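Local coordinates for protein uracil-DNA glycosylase (PDB 5X3G) that belongs to the uracil-DNA glycosylase family and has an alpha/beta fold built round a parallel four-stranded sheet with helices packed against it, at residues 31-37 against 188-193; 42-46 against 182-186; 194-198 against 219-223. Residue numbers count along the deposited sequence, not the author numbering.

Contact 1 (31-37 against 188-193); sequences LLPALMT and AFIEKL
Residues 31-35 of helix 28-35 and 188-193 of helix 179-196 cross nearly antiparallel, the axes of these short pieces 152° apart and 8.0 Å at closest approach, with Ala34 CA 4.4 Å from Phe189 CA. So close a crossing suits alanine, whose methyl fills little space: Ala34 CB points across and meets Phe189 CD1 at 3.4 Å. Phe189, in the t rotamer, buries the most surface. Leu31 CD1 lies at its ring edge, 4.0 Å from Phe189 CZ, and also reaches Leu193 CD1 at 3.6 Å. This is close antiparallel helix-helix packing, which Leu193 extends to Leu167 of strand 164-168. Past the helix end, Thr37 takes the p rotamer; its OG1 donates to Ala34 O (2.5 Å), three residues back, and sits 3.1 Å from Phe189 N at too poor an angle to bond. Lys192 lays its aliphatic chain over Pro33 (CE to CB 3.8 Å) and carries its amine to Glu195. With no hydrogen bond between the two segments, their contact rests mainly on close apolar packing.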
loop_
_atom_site.group_PDB
_atom_site.type_symbol
_atom_site.label_atom_id
_atom_site.label_comp_id
_atom_site.label_asym_id
_atom_site.label_seq_id
_atom_site.Cartn_x
_atom_site.Cartn_y
_atom_site.Cartn_z
ATOM N N LEU A 31 7.867 -7.139 13.667
ATOM C CA LEU A 31 6.489 -7.506 13.359
ATOM C C LEU A 31 5.817 -8.283 14.484
ATOM O O LEU A 31 4.627 -8.076 14.750
ATOM C CB LEU A 31 6.461 -8.317 12.060
ATOM C CG LEU A 31 5.229 -8.304 11.162
ATOM C CD1 LEU A 31 4.707 -6.889 10.981
ATOM C CD2 LEU A 31 5.592 -8.915 9.814
ATOM N N LEU A 32 6.547 -9.179 15.151
ATOM C CA LEU A 32 5.958 -9.917 16.267
ATOM C C LEU A 32 5.563 -9.004 17.422
ATOM O O LEU A 32 4.433 -9.140 17.922
ATOM C CB LEU A 32 6.912 -11.029 16.720
ATOM C CG LEU A 32 6.503 -12.458 16.361
ATOM C CD1 LEU A 32 6.191 -12.567 14.876
ATOM C CD2 LEU A 32 7.592 -13.442 16.754
ATOM N N PRO A 33 6.407 -8.076 17.896
ATOM C CA PRO A 33 5.919 -7.114 18.903
ATOM C C PRO A 33 4.683 -6.356 18.453
ATOM O O PRO A 33 3.685 -6.311 19.185
ATOM C CB PRO A 33 7.124 -6.188 19.104
ATOM C CG PRO A 33 8.289 -7.043 18.814
ATOM C CD PRO A 33 7.861 -7.930 17.680
ATOM N N ALA A 34 4.723 -5.768 17.254
ATOM C CA ALA A 34 3.576 -5.030 16.734
ATOM C C ALA A 34 2.303 -5.867 16.799
ATOM O O ALA A 34 1.308 -5.462 17.414
ATOM C CB ALA A 34 3.859 -4.582 15.299
ATOM N N LEU A 35 2.335 -7.059 16.196
ATOM C CA LEU A 35 1.169 -7.935 16.209
ATOM C C LEU A 35 0.741 -8.294 17.625
ATOM O O LEU A 35 -0.455 -8.490 17.878
ATOM C CB LEU A 35 1.455 -9.203 15.410
ATOM C CG LEU A 35 1.488 -9.029 13.894
ATOM C CD1 LEU A 35 2.004 -10.290 13.211
ATOM C CD2 LEU A 35 0.097 -8.662 13.391
HETATM N N MSE A 36 1.685 -8.378 18.559
HETATM C CA MSE A 36 1.339 -8.768 19.919
HETATM C C MSE A 36 0.620 -7.654 20.675
HETATM O O MSE A 36 0.213 -7.846 21.822
HETATM C CB MSE A 36 2.585 -9.208 20.688
HETATM C CG MSE A 36 3.070 -10.602 20.314
HETATM SE SE MSE A 36 4.543 -11.237 21.419
HETATM C CE MSE A 36 6.013 -10.234 20.630
ATOM N N THR A 37 0.458 -6.492 20.036
ATOM C CA THR A 37 -0.341 -5.431 20.636
ATOM C C THR A 37 -1.834 -5.618 20.390
ATOM O O THR A 37 -2.646 -4.969 21.058
ATOM C CB THR A 37 0.107 -4.063 20.113
ATOM O OG1 THR A 37 -0.202 -3.956 18.719
ATOM C CG2 THR A 37 1.609 -3.880 20.312
ATOM N N ALA A 188 -2.349 0.432 17.749
ATOM C CA ALA A 188 -1.191 0.023 18.541
ATOM C C ALA A 188 -0.197 -0.780 17.710
ATOM O O ALA A 188 1.022 -0.656 17.905
ATOM C CB ALA A 188 -1.641 -0.785 19.758
ATOM N N PHE A 189 -0.699 -1.606 16.789
ATOM C CA PHE A 189 0.171 -2.318 15.861
ATOM C C PHE A 189 0.979 -1.340 15.018
ATOM O O PHE A 189 2.197 -1.497 14.857
ATOM C CB PHE A 189 -0.666 -3.243 14.972
ATOM C CG PHE A 189 0.071 -3.772 13.769
ATOM C CD1 PHE A 189 0.801 -4.945 13.851
ATOM C CD2 PHE A 189 0.012 -3.109 12.551
ATOM C CE1 PHE A 189 1.475 -5.437 12.751
ATOM C CE2 PHE A 189 0.685 -3.599 11.449
ATOM C CZ PHE A 189 1.417 -4.763 11.545
ATOM N N ILE A 190 0.315 -0.320 14.464
ATOM C CA ILE A 190 1.015 0.648 13.621
ATOM C C ILE A 190 2.056 1.410 14.433
ATOM O O ILE A 190 3.202 1.578 14.001
ATOM C CB ILE A 190 0.018 1.610 12.948
ATOM C CG1 ILE A 190 -0.935 0.844 12.026
ATOM C CG2 ILE A 190 0.767 2.662 12.151
ATOM C CD1 ILE A 190 -0.231 0.101 10.917
ATOM N N GLU A 191 1.668 1.887 15.619
ATOM C CA GLU A 191 2.597 2.628 16.469
ATOM C C GLU A 191 3.828 1.797 16.806
ATOM O O GLU A 191 4.957 2.301 16.762
ATOM C CB GLU A 191 1.892 3.081 17.748
ATOM N N LYS A 192 3.634 0.517 17.140
ATOM C CA LYS A 192 4.782 -0.332 17.444
ATOM C C LYS A 192 5.639 -0.574 16.205
ATOM O O LYS A 192 6.875 -0.596 16.291
ATOM C CB LYS A 192 4.312 -1.658 18.039
ATOM C CG LYS A 192 5.442 -2.496 18.596
ATOM C CD LYS A 192 6.123 -1.761 19.735
ATOM C CE LYS A 192 7.309 -2.539 20.260
ATOM N NZ LYS A 192 7.919 -1.877 21.446
ATOM N N LEU A 193 5.003 -0.755 15.046
ATOM C CA LEU A 193 5.756 -0.989 13.818
ATOM C C LEU A 193 6.604 0.224 13.448
ATOM O O LEU A 193 7.754 0.075 13.020
ATOM C CB LEU A 193 4.802 -1.346 12.678
ATOM C CG LEU A 193 5.422 -2.005 11.447
ATOM C CD1 LEU A 193 5.720 -3.465 11.729
ATOM C CD2 LEU A 193 4.507 -1.866 10.245
#

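Contact 2 (42-46 against 182-186)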
loop_
_atom_site.group_PDB
_atom_site.type_symbol
_atom_site.label_atom_id
_atom_site.label_comp_id
_atom_site.label_asym_id
_atom_site.label_seq_id
_atom_site.Cartn_x
_atom_site.Cartn_y
_atom_site.Cartn_z
ATOM N N TYR A 42 -9.153 -10.752 19.606
ATOM C CA TYR A 42 -9.021 -10.328 18.217
ATOM C C TYR A 42 -8.045 -11.221 17.461
ATOM O O TYR A 42 -8.284 -11.573 16.298
ATOM C CB TYR A 42 -8.572 -8.867 18.160
ATOM C CG TYR A 42 -8.763 -8.211 16.812
ATOM C CD1 TYR A 42 -9.942 -7.547 16.503
ATOM C CD2 TYR A 42 -7.765 -8.257 15.847
ATOM C CE1 TYR A 42 -10.124 -6.946 15.273
ATOM C CE2 TYR A 42 -7.938 -7.659 14.612
ATOM C CZ TYR A 42 -9.119 -7.006 14.331
ATOM O OH TYR A 42 -9.297 -6.407 13.107
ATOM N N LEU A 43 -6.944 -11.612 18.110
ATOM C CA LEU A 43 -5.975 -12.490 17.463
ATOM C C LEU A 43 -6.554 -13.880 17.229
ATOM O O LEU A 43 -6.273 -14.508 16.202
ATOM C CB LEU A 43 -4.698 -12.574 18.298
ATOM C CG LEU A 43 -3.727 -11.403 18.139
ATOM C CD1 LEU A 43 -2.548 -11.544 19.087
ATOM C CD2 LEU A 43 -3.250 -11.322 16.701
ATOM N N GLU A 44 -7.358 -14.381 18.171
ATOM C CA GLU A 44 -7.988 -15.683 17.974
ATOM C C GLU A 44 -8.976 -15.646 16.814
ATOM O O GLU A 44 -8.987 -16.550 15.967
ATOM C CB GLU A 44 -8.684 -16.129 19.262
ATOM N N TRP A 45 -9.814 -14.605 16.759
ATOM C CA TRP A 45 -10.721 -14.440 15.628
ATOM C C TRP A 45 -9.959 -14.355 14.315
ATOM O O TRP A 45 -10.371 -14.941 13.307
ATOM C CB TRP A 45 -11.575 -13.188 15.814
ATOM C CG TRP A 45 -12.275 -12.783 14.556
ATOM C CD1 TRP A 45 -13.294 -13.443 13.940
ATOM C CD2 TRP A 45 -11.989 -11.638 13.741
ATOM N NE1 TRP A 45 -13.673 -12.776 12.800
ATOM C CE2 TRP A 45 -12.885 -11.665 12.656
ATOM C CE3 TRP A 45 -11.067 -10.590 13.829
ATOM C CZ2 TRP A 45 -12.887 -10.687 11.666
ATOM C CZ3 TRP A 45 -11.070 -9.620 12.844
ATOM C CH2 TRP A 45 -11.975 -9.675 11.778
HETATM N N MSE A 46 -8.853 -13.621 14.307
HETATM C CA MSE A 46 -8.017 -13.476 13.125
HETATM C C MSE A 46 -7.438 -14.814 12.684
HETATM O O MSE A 46 -7.309 -15.090 11.491
HETATM C CB MSE A 46 -6.896 -12.489 13.414
HETATM C CG MSE A 46 -6.579 -11.540 12.296
HETATM SE SE MSE A 46 -5.169 -10.356 12.903
HETATM C CE MSE A 46 -3.646 -11.339 12.213
ATOM N N HIS A 182 -11.879 -1.309 13.476
ATOM C CA HIS A 182 -10.692 -2.077 13.112
ATOM C C HIS A 182 -9.445 -1.202 13.104
ATOM O O HIS A 182 -8.399 -1.601 13.629
ATOM C CB HIS A 182 -10.890 -2.748 11.752
ATOM C CG HIS A 182 -11.819 -3.922 11.790
ATOM N ND1 HIS A 182 -11.557 -5.053 12.532
ATOM C CD2 HIS A 182 -13.001 -4.146 11.169
ATOM C CE1 HIS A 182 -12.541 -5.920 12.373
ATOM N NE2 HIS A 182 -13.430 -5.394 11.552
ATOM N N ILE A 183 -9.535 -0.006 12.518
ATOM C CA ILE A 183 -8.397 0.913 12.518
ATOM C C ILE A 183 -7.969 1.226 13.947
ATOM O O ILE A 183 -6.770 1.241 14.269
ATOM C CB ILE A 183 -8.746 2.191 11.730
ATOM C CG1 ILE A 183 -8.822 1.885 10.232
ATOM C CG2 ILE A 183 -7.737 3.297 12.008
ATOM C CD1 ILE A 183 -9.768 2.787 9.473
ATOM N N ARG A 184 -8.942 1.454 14.831
ATOM C CA ARG A 184 -8.618 1.695 16.233
ATOM C C ARG A 184 -7.942 0.480 16.857
ATOM O O ARG A 184 -6.997 0.620 17.642
ATOM C CB ARG A 184 -9.888 2.074 16.994
ATOM C CG ARG A 184 -9.697 2.430 18.456
ATOM C CD ARG A 184 -10.387 3.757 18.738
ATOM N NE ARG A 184 -10.602 4.005 20.160
ATOM C CZ ARG A 184 -10.665 5.217 20.702
ATOM N NH1 ARG A 184 -10.512 6.296 19.945
ATOM N NH2 ARG A 184 -10.875 5.349 22.002
ATOM N N ALA A 185 -8.393 -0.726 16.495
ATOM C CA ALA A 185 -7.791 -1.937 17.042
ATOM C C ALA A 185 -6.373 -2.157 16.524
ATOM O O ALA A 185 -5.568 -2.815 17.192
ATOM C CB ALA A 185 -8.664 -3.149 16.720
ATOM N N TRP A 186 -6.047 -1.626 15.347
ATOM C CA TRP A 186 -4.728 -1.800 14.750
ATOM C C TRP A 186 -3.784 -0.639 15.032
ATOM O O TRP A 186 -2.603 -0.715 14.665
ATOM C CB TRP A 186 -4.855 -1.994 13.237
ATOM C CG TRP A 186 -5.348 -3.351 12.850
ATOM C CD1 TRP A 186 -6.644 -3.744 12.705
ATOM C CD2 TRP A 186 -4.546 -4.503 12.565
ATOM N NE1 TRP A 186 -6.703 -5.069 12.346
ATOM C CE2 TRP A 186 -5.426 -5.557 12.254
ATOM C CE3 TRP A 186 -3.169 -4.743 12.543
ATOM C CZ2 TRP A 186 -4.975 -6.832 11.922
ATOM C CZ3 TRP A 186 -2.722 -6.009 12.218
ATOM C CH2 TRP A 186 -3.623 -7.038 11.910
#
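Tyr42 is the bump of this contact. Its side chain, in the t rotamer, points from helix 40-48 toward the gap between His182 and Trp186, which lie one turn apart on helix 179-196. Its long side chain suits a contact in which the local axes stay 13.3 Å apart, at 114°. At the mouth of the gap between the two rings the hydroxyl meets two nitrogens: Trp186 NE1 donates to Tyr42 OH (3.0 Å), and Tyr42 OH shares a hydrogen bond with His182 ND1 (2.7 Å). The result is an aromatic cluster of Tyr42, Trp45, His182 and Trp186, joining two helices of the alpha/beta fold. Ala185, with only a methyl, leaves room beside the ring (Tyr42 CE1 to Ala185 CB 4.3 Å). Trp45 CH2 lies 3.8 Å from His182 CE1, the ring planes tilted by just 19° yet with little overlap. Along the helix from Tyr42, selenomethionine Met46 fills the hollow by the indole in a Met-aromatic contact, SE 3.7 Å from Trp186 CZ2, while Leu172 packs on Tyr42, Trp45 and His182.

Contact 3 (194-198 against 219-223)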
loop_
_atom_site.group_PDB
_atom_site.type_symbol
_atom_site.label_atom_id
_atom_site.label_comp_id
_atom_site.label_asym_id
_atom_site.label_seq_id
_atom_site.Cartn_x
_atom_site.Cartn_y
_atom_site.Cartn_z
ATOM N N LEU A 194 6.058 1.432 13.609
ATOM C CA LEU A 194 6.832 2.637 13.323
ATOM C C LEU A 194 7.924 2.851 14.362
ATOM O O LEU A 194 9.018 3.322 14.031
ATOM C CB LEU A 194 5.910 3.853 13.248
ATOM C CG LEU A 194 4.919 3.842 12.085
ATOM C CD1 LEU A 194 4.154 5.153 12.029
ATOM C CD2 LEU A 194 5.652 3.583 10.778
ATOM N N GLU A 195 7.642 2.525 15.627
ATOM C CA GLU A 195 8.698 2.470 16.632
ATOM C C GLU A 195 9.853 1.593 16.159
ATOM O O GLU A 195 11.024 1.971 16.273
ATOM C CB GLU A 195 8.130 1.952 17.954
ATOM C CG GLU A 195 9.175 1.467 18.948
ATOM C CD GLU A 195 8.609 1.282 20.343
ATOM O OE1 GLU A 195 7.422 1.607 20.554
ATOM O OE2 GLU A 195 9.346 0.792 21.224
ATOM N N GLY A 196 9.534 0.424 15.601
ATOM C CA GLY A 196 10.565 -0.483 15.127
ATOM C C GLY A 196 11.365 0.030 13.945
ATOM O O GLY A 196 12.502 -0.409 13.746
ATOM N N PHE A 197 10.800 0.942 13.157
ATOM C CA PHE A 197 11.482 1.500 11.996
ATOM C C PHE A 197 12.283 2.756 12.315
ATOM O O PHE A 197 12.866 3.344 11.397
ATOM C CB PHE A 197 10.474 1.824 10.888
ATOM C CG PHE A 197 10.055 0.636 10.077
ATOM C CD1 PHE A 197 10.954 0.004 9.233
ATOM C CD2 PHE A 197 8.755 0.166 10.137
ATOM C CE1 PHE A 197 10.565 -1.083 8.478
ATOM C CE2 PHE A 197 8.362 -0.920 9.385
ATOM C CZ PHE A 197 9.267 -1.543 8.554
ATOM N N GLU A 198 12.325 3.175 13.583
ATOM C CA GLU A 198 12.960 4.445 13.931
ATOM C C GLU A 198 14.423 4.479 13.503
ATOM O O GLU A 198 14.906 5.499 12.999
ATOM C CB GLU A 198 12.824 4.695 15.434
ATOM C CG GLU A 198 13.115 6.124 15.887
ATOM C CD GLU A 198 14.599 6.417 16.007
ATOM O OE1 GLU A 198 14.989 7.594 15.866
ATOM O OE2 GLU A 198 15.375 5.465 16.241
ATOM N N SER A 219 5.333 7.532 17.472
ATOM C CA SER A 219 6.530 7.170 16.724
ATOM C C SER A 219 6.562 7.775 15.325
ATOM O O SER A 219 7.647 7.898 14.746
ATOM C CB SER A 219 6.654 5.647 16.640
ATOM O OG SER A 219 5.383 5.037 16.493
ATOM N N ALA A 220 5.407 8.158 14.773
ATOM C CA ALA A 220 5.396 8.779 13.451
ATOM C C ALA A 220 6.210 10.067 13.429
ATOM O O ALA A 220 6.770 10.429 12.388
ATOM C CB ALA A 220 3.960 9.052 13.006
ATOM N N ARG A 221 6.297 10.764 14.565
ATOM C CA ARG A 221 7.091 11.986 14.640
ATOM C C ARG A 221 8.588 11.717 14.571
ATOM O O ARG A 221 9.361 12.653 14.346
ATOM C CB ARG A 221 6.767 12.752 15.923
ATOM C CG ARG A 221 5.555 13.660 15.818
ATOM C CD ARG A 221 5.500 14.634 16.987
ATOM N NE ARG A 221 4.971 14.005 18.191
ATOM C CZ ARG A 221 3.687 13.713 18.382
ATOM N NH1 ARG A 221 2.790 14.001 17.448
ATOM N NH2 ARG A 221 3.298 13.136 19.511
ATOM N N GLY A 222 9.015 10.474 14.767
ATOM C CA GLY A 222 10.412 10.122 14.650
ATOM C C GLY A 222 10.867 9.796 13.246
ATOM O O GLY A 222 12.008 9.358 13.063
ATOM N N LEU A 223 10.016 10.005 12.246
ATOM C CA LEU A 223 10.289 9.638 10.868
ATOM C C LEU A 223 9.990 10.812 9.948
ATOM O O LEU A 223 9.069 11.591 10.212
ATOM C CB LEU A 223 9.440 8.428 10.453
ATOM C CG LEU A 223 9.614 7.184 11.324
ATOM C CD1 LEU A 223 8.501 6.182 11.063
ATOM C CD2 LEU A 223 10.977 6.553 11.086
HETATM O O HOH W 1 9.675 5.924 15.040
HETATM O O HOH W 2 13.915 9.549 14.889
HETATM O O HOH W 3 13.787 8.014 11.990
#
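The last turn of helix 179-196, ending near residue 196, faces a short 3-10 segment, 219-222, whose turn is closed by Gly222 N bonding to Ser219 O (2.9 Å). The two backbones come close at Glu195 and Ser219, with CA atoms 5.2 Å apart, and are still 6.3 Å apart between Glu198 CA and Gly222 CA. Leu223 then adopts extended angles (-131/146) as the chain leads to strand 225-228. The segments thus lie in the beta-alpha-beta crossovers leading into and out of strand 203-207. On the inner side, Leu194 points across: its CD1 touches Ala220 CB (4.0 Å) and its CD2 touches Leu223 CD1 (3.9 Å). All three residues also pack on Leu204 of strand 203-207, where apolar side chains fit. Small Ser219 fits against the helix end, its CB 3.4 Å from Glu195 N, and its hydroxyl bonds to Glu191 O. The carboxylate of Glu195 turns instead to Lys192. Water 1 bridges Leu194 O and Ser219 O at 2.9 and 2.8 Å, donating to both. Water 2 lies 2.4 Å from Glu198 OE1 and 2.6 Å from Gly222 O, and water 3 lies between Glu198 O and Gly222 O. Two carbonyls cannot bond to each other, so a water donating to both, as water 1 does, can link them at the exposed side, while leucine and alanine pack the inner side.

How the contacts relate
All three contacts use helix 179-196, each at a different level. Contacts 1 and 2 are neighbours, their centres about 12 Å apart, and bind the consecutive helices 28-35 and 40-48; they meet where Leu35 CD2 lies 4.0 Å from Trp186 CZ3. Contact 3 lies at the helix end and touches contact 1 through a probable hydrogen bond, Glu191 O to Ser219 OG (2.8 Å). None is central, and each mixes buried with partly open residues, but contact 3 has the most exposed ones. Chemistry follows place: close aliphatic and phenyl packing in contact 1, polar-tipped aromatics across a wide gap in contact 2, and water bridges beside an apolar patch in contact 3.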